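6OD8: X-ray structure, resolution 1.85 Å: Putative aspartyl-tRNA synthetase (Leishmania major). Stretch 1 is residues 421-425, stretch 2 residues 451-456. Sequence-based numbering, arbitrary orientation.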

# COMPACT_ATOMS: atom_id res chain seq x y z
N PRO A 421 -25.69 28.36 -13.96
CA PRO A 421 -25.55 27.39 -12.86
C PRO A 421 -25.09 26.02 -13.29
O PRO A 421 -24.57 25.27 -12.44
N THR A 422 -25.29 25.65 -14.55
CA THR A 422 -24.88 24.34 -15.04
C THR A 422 -23.56 24.38 -15.80
O THR A 422 -23.05 23.33 -16.20
N ASP A 423 -22.99 25.57 -15.99
CA ASP A 423 -21.72 25.69 -16.70
C ASP A 423 -20.61 25.00 -15.93
O ASP A 423 -20.67 24.83 -14.71
N ASP A 424 -19.58 24.56 -16.66
CA ASP A 424 -18.49 23.80 -16.05
C ASP A 424 -17.39 24.74 -15.58
O ASP A 424 -17.11 25.76 -16.21
N ILE A 425 -16.77 24.40 -14.46
CA ILE A 425 -15.69 25.19 -13.89
C ILE A 425 -14.37 24.59 -14.36
O ILE A 425 -13.89 23.59 -13.80
N PHE A 451 -22.22 18.48 -8.28
CA PHE A 451 -21.72 18.87 -9.60
C PHE A 451 -22.76 18.62 -10.68
O PHE A 451 -23.62 17.74 -10.53
N PRO A 452 -22.69 19.36 -11.79
CA PRO A 452 -23.62 19.11 -12.89
C PRO A 452 -23.42 17.72 -13.49
O PRO A 452 -22.29 17.22 -13.58
N SER A 453 -24.54 17.12 -13.91
CA SER A 453 -24.54 15.77 -14.45
C SER A 453 -23.66 15.66 -15.69
O SER A 453 -22.98 14.64 -15.89
N SER A 454 -23.62 16.71 -16.51
CA SER A 454 -22.84 16.67 -17.74
C SER A 454 -21.34 16.54 -17.48
O SER A 454 -20.61 16.11 -18.38
N ALA A 455 -20.87 16.88 -16.28
CA ALA A 455 -19.44 16.81 -15.96
C ALA A 455 -19.02 15.51 -15.27
O ALA A 455 -17.83 15.36 -14.93
N ARG A 456 -19.93 14.57 -15.05
CA ARG A 456 -19.65 13.41 -14.22
C ARG A 456 -19.80 12.11 -15.01
O ARG A 456 -20.56 12.05 -15.98

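The contact between residues 421-425 and 451-456 is small, burying 184 Å² in total, and it rests on van der Waals packing, with no hydrogen bond or salt bridge between the stretches. P452 lies at its centre. Its CA-to-CB bond points toward the first stretch, and its ring, puckered C-gamma exo, presents CG to the backbone there: P452 CG lies 3.8 Å from T422 O and 4.3 Å from D423 O. The proline thus meets main-chain carbonyls, and the side chains of T422 and D423 add little. T422 is in the p rotamer (chi1 48°), and its side chain comes no nearer than 4.9 Å to the second stretch. D423, an m rotamer with chi1 -79°, points away, and its OD2 is hydrogen-bonded to a residue just outside the two stretches.

D424 is the side chain that reaches across. Its CA-to-CB bond runs sideways, but chi1 of -67° (m) and chi2 of -23° bring the carboxylate closer, so that D424 OD1 sits 3.8 Å from A455 CB, 3.9 Å from S454 OG and 4.4 Å from P452 CG. The separation from the serine hydroxyl is too long for a hydrogen bond, and OD1 is buried by the contact without a polar partner in the model.

The surface that receives this carboxylate is shaped by a 3-10 segment, residues 453-455. A backbone hydrogen bond from A455 N to P452 O (3.1 Å) and another from R456 N to S453 O (3.2 Å) hold the turn, in which S454, a p rotamer with chi1 66°, and A455 both point toward the first stretch. S453 and R456 are out of reach; their polar side-chain atoms are hydrogen-bonded elsewhere in the structure.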

# COMPACT_ATOMS: atom_id res chain seq x y z
CB PRO A 421 -26.97 27.32 -12.26
CG PRO A 421 -27.85 28.19 -13.12
CD PRO A 421 -26.96 29.11 -13.88
CB THR A 422 -25.97 23.74 -15.95
OG1 THR A 422 -26.39 24.73 -16.90
CG2 THR A 422 -27.17 23.31 -15.12
CB ASP A 423 -21.38 27.17 -16.94
CG ASP A 423 -22.16 27.77 -18.10
OD1 ASP A 423 -22.85 27.00 -18.81
OD2 ASP A 423 -22.10 29.01 -18.31
CB ASP A 424 -17.93 22.79 -17.05
CG ASP A 424 -18.92 21.68 -17.38
OD1 ASP A 424 -19.84 21.41 -16.57
OD2 ASP A 424 -18.78 21.06 -18.46
CB ILE A 425 -15.81 25.26 -12.37
CG1 ILE A 425 -17.19 25.83 -11.99
CG2 ILE A 425 -14.70 26.12 -11.80
CD1 ILE A 425 -17.43 26.06 -10.51
CB PHE A 451 -20.44 18.11 -9.94
CG PHE A 451 -19.20 18.87 -9.62
CD1 PHE A 451 -18.33 19.26 -10.62
CD2 PHE A 451 -18.93 19.23 -8.31
CE1 PHE A 451 -17.17 19.99 -10.32
CE2 PHE A 451 -17.80 19.94 -8.00
CZ PHE A 451 -16.91 20.33 -9.01
CB PRO A 452 -23.29 20.22 -13.90
CG PRO A 452 -22.52 21.24 -13.12
CD PRO A 452 -21.77 20.47 -12.09
CB SER A 453 -25.99 15.36 -14.76
OG SER A 453 -26.08 14.51 -15.90
CB SER A 454 -23.13 17.93 -18.56
OG SER A 454 -22.65 19.07 -17.87
CB ALA A 455 -19.06 18.00 -15.07
CB ARG A 456 -20.59 13.37 -13.00
CG ARG A 456 -20.40 14.54 -12.06
CD ARG A 456 -18.92 14.82 -11.79
NE ARG A 456 -18.68 14.89 -10.36
CZ ARG A 456 -17.65 15.49 -9.78
NH1 ARG A 456 -16.73 16.10 -10.50
NH2 ARG A 456 -17.55 15.47 -8.46